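Local coordinates for oxaloacetate acetyl hydrolase (Cryphonectria parasitica, PDB 3LYE), which belongs to the phosphoenolpyruvate phosphomutase family and is built on a TIM-barrel fold, at residues Lys137-Ile149 against Val164-Gly176. Numbering follows the deposited sequence.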
loop_
_atom_site.group_PDB
_atom_site.type_symbol
_atom_site.label_atom_id
_atom_site.label_comp_id
_atom_site.label_asym_id
_atom_site.label_seq_id
_atom_site.Cartn_x
_atom_site.Cartn_y
_atom_site.Cartn_z
ATOM N N LYS A 137 -18.700 26.034 3.532
ATOM C CA LYS A 137 -18.336 24.878 4.357
ATOM C C LYS A 137 -19.549 24.344 5.116
ATOM O O LYS A 137 -20.052 24.967 6.049
ATOM C CB LYS A 137 -17.204 25.234 5.295
ATOM C CG LYS A 137 -16.506 24.013 5.820
ATOM C CD LYS A 137 -15.074 24.308 6.206
ATOM C CE LYS A 137 -15.001 25.321 7.332
ATOM N NZ LYS A 137 -13.644 25.387 7.945
ATOM N N LYS A 138 -19.961 23.142 4.727
ATOM C CA LYS A 138 -21.125 22.468 5.289
ATOM C C LYS A 138 -20.847 21.476 6.376
ATOM O O LYS A 138 -19.906 20.707 6.280
ATOM C CB LYS A 138 -21.786 21.677 4.169
ATOM C CG LYS A 138 -23.290 21.725 4.169
ATOM C CD LYS A 138 -23.774 23.097 3.741
ATOM C CE LYS A 138 -25.215 23.062 3.256
ATOM N NZ LYS A 138 -26.181 22.580 4.295
ATOM N N VAL A 139 -21.699 21.471 7.396
ATOM C CA VAL A 139 -21.519 20.530 8.496
ATOM C C VAL A 139 -22.756 19.663 8.667
ATOM O O VAL A 139 -23.859 20.024 8.253
ATOM C CB VAL A 139 -21.228 21.226 9.831
ATOM C CG1 VAL A 139 -19.909 21.945 9.778
ATOM C CG2 VAL A 139 -22.369 22.143 10.248
ATOM N N VAL A 140 -22.554 18.512 9.303
ATOM C CA VAL A 140 -23.641 17.583 9.546
ATOM C C VAL A 140 -24.376 18.065 10.786
ATOM O O VAL A 140 -23.970 19.027 11.434
ATOM C CB VAL A 140 -23.136 16.133 9.769
ATOM C CG1 VAL A 140 -22.437 15.596 8.518
ATOM C CG2 VAL A 140 -22.213 16.050 10.992
ATOM N N SER A 141 -25.497 17.429 11.093
ATOM C CA SER A 141 -26.249 17.811 12.266
ATOM C C SER A 141 -25.445 17.528 13.545
ATOM O O SER A 141 -24.505 16.737 13.551
ATOM C CB SER A 141 -27.552 17.032 12.311
ATOM O OG SER A 141 -27.306 15.682 12.595
ATOM N N ARG A 142 -25.847 18.145 14.644
ATOM C CA ARG A 142 -25.158 17.948 15.894
ATOM C C ARG A 142 -25.182 16.461 16.265
ATOM O O ARG A 142 -24.159 15.868 16.646
ATOM C CB ARG A 142 -25.790 18.792 16.988
ATOM C CG ARG A 142 -24.948 18.786 18.223
ATOM C CD ARG A 142 -25.510 19.633 19.337
ATOM N NE ARG A 142 -25.737 21.029 18.991
ATOM C CZ ARG A 142 -26.414 21.859 19.780
ATOM N NH1 ARG A 142 -26.902 21.411 20.925
ATOM N NH2 ARG A 142 -26.616 23.118 19.433
ATOM N N ASP A 143 -26.342 15.835 16.127
ATOM C CA ASP A 143 -26.452 14.414 16.458
ATOM C C ASP A 143 -25.544 13.545 15.565
ATOM O O ASP A 143 -24.925 12.615 16.043
ATOM C CB ASP A 143 -27.894 13.968 16.320
ATOM C CG ASP A 143 -28.738 14.258 17.571
ATOM O OD1 ASP A 143 -29.973 14.145 17.443
ATOM O OD2 ASP A 143 -28.199 14.588 18.662
ATOM N N GLU A 144 -25.496 13.824 14.270
ATOM C CA GLU A 144 -24.657 13.055 13.352
ATOM C C GLU A 144 -23.180 13.212 13.726
ATOM O O GLU A 144 -22.388 12.281 13.603
ATOM C CB GLU A 144 -24.860 13.508 11.913
ATOM C CG GLU A 144 -26.252 13.334 11.327
ATOM C CD GLU A 144 -26.310 13.830 9.871
ATOM O OE1 GLU A 144 -25.894 13.045 8.994
ATOM O OE2 GLU A 144 -26.720 14.992 9.598
ATOM N N TYR A 145 -22.802 14.407 14.159
ATOM C CA TYR A 145 -21.432 14.632 14.567
ATOM C C TYR A 145 -21.103 13.837 15.830
ATOM O O TYR A 145 -20.045 13.231 15.937
ATOM C CB TYR A 145 -21.214 16.097 14.834
ATOM C CG TYR A 145 -19.910 16.483 15.441
ATOM C CD1 TYR A 145 -18.708 16.101 14.852
ATOM C CD2 TYR A 145 -19.858 17.310 16.553
ATOM C CE1 TYR A 145 -17.505 16.515 15.379
ATOM C CE2 TYR A 145 -18.659 17.743 17.062
ATOM C CZ TYR A 145 -17.489 17.344 16.479
ATOM O OH TYR A 145 -16.319 17.803 17.008
ATOM N N LEU A 146 -22.026 13.816 16.780
ATOM C CA LEU A 146 -21.821 13.093 18.029
ATOM C C LEU A 146 -21.712 11.595 17.792
ATOM O O LEU A 146 -21.046 10.923 18.574
ATOM C CB LEU A 146 -22.837 13.465 19.080
ATOM C CG LEU A 146 -22.798 14.929 19.467
ATOM C CD1 LEU A 146 -23.968 15.253 20.389
ATOM C CD2 LEU A 146 -21.487 15.288 20.101
ATOM N N VAL A 147 -22.338 11.078 16.738
ATOM C CA VAL A 147 -22.216 9.659 16.388
ATOM C C VAL A 147 -20.707 9.417 16.100
ATOM O O VAL A 147 -20.137 8.408 16.514
ATOM C CB VAL A 147 -23.071 9.288 15.155
ATOM C CG1 VAL A 147 -22.675 7.930 14.629
ATOM C CG2 VAL A 147 -24.525 9.281 15.525
ATOM N N ARG A 148 -20.075 10.330 15.361
ATOM C CA ARG A 148 -18.651 10.188 15.053
ATOM C C ARG A 148 -17.817 10.254 16.330
ATOM O O ARG A 148 -16.949 9.392 16.576
ATOM C CB ARG A 148 -18.198 11.257 14.000
ATOM C CG ARG A 148 -19.179 11.212 12.769
ATOM C CD ARG A 148 -18.850 11.404 11.302
ATOM N NE ARG A 148 -18.699 12.766 11.035
ATOM C CZ ARG A 148 -18.830 13.511 9.912
ATOM N NH1 ARG A 148 -19.487 13.220 8.757
ATOM N NH2 ARG A 148 -18.381 14.723 10.083
ATOM N N ILE A 149 -18.083 11.238 17.181
ATOM C CA ILE A 149 -17.308 11.373 18.395
ATOM C C ILE A 149 -17.477 10.124 19.277
ATOM O O ILE A 149 -16.506 9.583 19.795
ATOM C CB ILE A 149 -17.684 12.643 19.168
ATOM C CG1 ILE A 149 -17.430 13.911 18.331
ATOM C CG2 ILE A 149 -16.923 12.714 20.461
ATOM C CD1 ILE A 149 -15.994 14.127 17.963
ATOM N N VAL A 164 -5.355 10.948 22.359
ATOM C CA VAL A 164 -5.997 12.236 22.592
ATOM C C VAL A 164 -6.912 12.572 21.422
ATOM O O VAL A 164 -6.439 12.842 20.301
ATOM C CB VAL A 164 -4.922 13.307 22.778
ATOM C CG1 VAL A 164 -5.529 14.705 22.888
ATOM C CG2 VAL A 164 -4.072 12.965 23.994
ATOM N N LEU A 165 -8.217 12.533 21.682
ATOM C CA LEU A 165 -9.190 12.820 20.670
ATOM C C LEU A 165 -9.565 14.283 20.712
ATOM O O LEU A 165 -10.036 14.784 21.739
ATOM C CB LEU A 165 -10.440 11.947 20.850
ATOM C CG LEU A 165 -11.490 12.203 19.736
ATOM C CD1 LEU A 165 -11.014 11.640 18.365
ATOM C CD2 LEU A 165 -12.814 11.615 20.141
ATOM N N ILE A 166 -9.344 14.970 19.602
ATOM C CA ILE A 166 -9.654 16.369 19.445
ATOM C C ILE A 166 -10.901 16.490 18.617
ATOM O O ILE A 166 -10.981 16.001 17.483
ATOM C CB ILE A 166 -8.497 17.118 18.741
ATOM C CG1 ILE A 166 -7.205 17.020 19.550
ATOM C CG2 ILE A 166 -8.889 18.586 18.435
ATOM C CD1 ILE A 166 -5.960 16.740 18.669
ATOM N N ALA A 167 -11.917 17.119 19.210
ATOM C CA ALA A 167 -13.184 17.350 18.548
ATOM C C ALA A 167 -13.113 18.667 17.811
ATOM O O ALA A 167 -13.031 19.716 18.435
ATOM C CB ALA A 167 -14.343 17.380 19.553
ATOM N N ARG A 168 -13.166 18.600 16.495
ATOM C CA ARG A 168 -13.128 19.789 15.646
ATOM C C ARG A 168 -14.510 20.127 15.103
ATOM O O ARG A 168 -15.255 19.229 14.710
ATOM C CB ARG A 168 -12.205 19.535 14.436
ATOM C CG ARG A 168 -12.337 20.568 13.313
ATOM C CD ARG A 168 -11.267 20.375 12.279
ATOM N NE ARG A 168 -11.651 21.013 11.037
ATOM C CZ ARG A 168 -10.831 21.193 10.013
ATOM N NH1 ARG A 168 -9.562 20.834 10.105
ATOM N NH2 ARG A 168 -11.272 21.756 8.900
ATOM N N THR A 169 -14.833 21.421 15.105
ATOM C CA THR A 169 -16.083 21.883 14.554
ATOM C C THR A 169 -15.741 22.942 13.512
ATOM O O THR A 169 -14.975 23.881 13.753
ATOM C CB THR A 169 -17.141 22.420 15.550
ATOM O OG1 THR A 169 -18.290 22.856 14.811
ATOM C CG2 THR A 169 -16.655 23.547 16.365
ATOM N N ASP A 170 -16.360 22.757 12.366
ATOM C CA ASP A 170 -16.231 23.635 11.220
ATOM C C ASP A 170 -17.539 24.411 11.047
ATOM O O ASP A 170 -17.782 24.973 9.990
ATOM C CB ASP A 170 -16.016 22.786 9.979
ATOM C CG ASP A 170 -14.603 22.296 9.863
ATOM O OD1 ASP A 170 -13.740 23.129 9.554
ATOM O OD2 ASP A 170 -14.354 21.098 10.081
ATOM N N ALA A 171 -18.357 24.470 12.096
ATOM C CA ALA A 171 -19.645 25.163 12.034
ATOM C C ALA A 171 -19.663 26.696 12.131
ATOM O O ALA A 171 -20.716 27.295 11.924
ATOM C CB ALA A 171 -20.563 24.614 13.139
ATOM N N LEU A 172 -18.547 27.343 12.436
ATOM C CA LEU A 172 -18.565 28.803 12.561
ATOM C C LEU A 172 -19.161 29.599 11.415
ATOM O O LEU A 172 -20.029 30.435 11.632
ATOM C CB LEU A 172 -17.173 29.340 12.879
ATOM C CG LEU A 172 -17.109 30.818 13.261
ATOM C CD1 LEU A 172 -17.763 31.090 14.608
ATOM C CD2 LEU A 172 -15.667 31.265 13.288
ATOM N N GLN A 173 -18.714 29.315 10.205
ATOM C CA GLN A 173 -19.185 30.023 9.022
ATOM C C GLN A 173 -20.677 29.903 8.753
ATOM O O GLN A 173 -21.378 30.905 8.603
ATOM C CB GLN A 173 -18.409 29.483 7.819
ATOM C CG GLN A 173 -18.575 30.221 6.506
ATOM C CD GLN A 173 -17.672 29.636 5.432
ATOM O OE1 GLN A 173 -17.758 30.004 4.262
ATOM N NE2 GLN A 173 -16.805 28.698 5.830
ATOM N N SER A 174 -21.172 28.674 8.708
ATOM C CA SER A 174 -22.577 28.452 8.435
ATOM C C SER A 174 -23.577 28.515 9.574
ATOM O O SER A 174 -24.743 28.859 9.332
ATOM C CB SER A 174 -22.737 27.107 7.738
ATOM O OG SER A 174 -22.469 26.037 8.631
ATOM N N LEU A 175 -23.128 28.251 10.795
ATOM C CA LEU A 175 -24.011 28.252 11.955
ATOM C C LEU A 175 -23.691 29.228 13.063
ATOM O O LEU A 175 -24.549 29.495 13.905
ATOM C CB LEU A 175 -24.070 26.835 12.529
ATOM C CG LEU A 175 -24.592 25.822 11.510
ATOM C CD1 LEU A 175 -24.665 24.394 12.084
ATOM C CD2 LEU A 175 -25.960 26.272 11.004
ATOM N N GLY A 176 -22.479 29.752 13.082
ATOM C CA GLY A 176 -22.099 30.710 14.096
ATOM C C GLY A 176 -21.354 30.208 15.302
ATOM O O GLY A 176 -21.211 29.004 15.542
HETATM O O HOH W 1 -19.737 26.012 8.426
HETATM O O HOH W 2 -23.720 23.752 7.571
#
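Helix 142-149 runs nearly antiparallel to strand 164-169, at 161° with 10.3 Å between their axes, while the loop before the helix lies along the turn after the strand, where Val139 and Ala171 are nearest in backbone register. The helix belongs to the outer layer of the TIM barrel and leads into strand 164-169. On the helix side, Tyr145 reaches down to the strand, its CG swung opposite the backbone N (chi1 172°). Its OH comes 3.2 Å from Ala167 CB and lies 2.9 Å from Arg168 O; Ile149 CG1 lies over one face of the ring, toward its rim. Ile149 CD1 also meets Ala167 CB, and Ile149 CG2 approaches Leu165 CD2. Beyond the strand, Val139 divides its branches: CG1 rests on the Asp170 backbone, 3.6 Å from its C, and CG2 packs on Leu175 CD1 at 3.7 Å. Lys137, bent at chi3 (63°), brings NZ to Asp170 OD1 on the anti side, tilted out of the carboxylate plane, a 2.8 Å salt bridge. Arg168, whose side chain is about 5 Å from a bound calcium ion, holds the same carboxylate side-on, NE to OD2 and NH2 to the syn lone pair of OD1. One water joins the backbones, donating to Lys137 O and Asp170 O and accepting from Ser174 N; another links Val139 N to Ser174 OG. Thr169 OG1, bonded to Asp124, accepts from Ala171 N in an ST turn. Sharing OD1 draws Lys137 NZ and Arg168 NH2 to within 4.4 Å, and the two cations hold the Asp170 carboxylate in place beside the apolar Val139 packing.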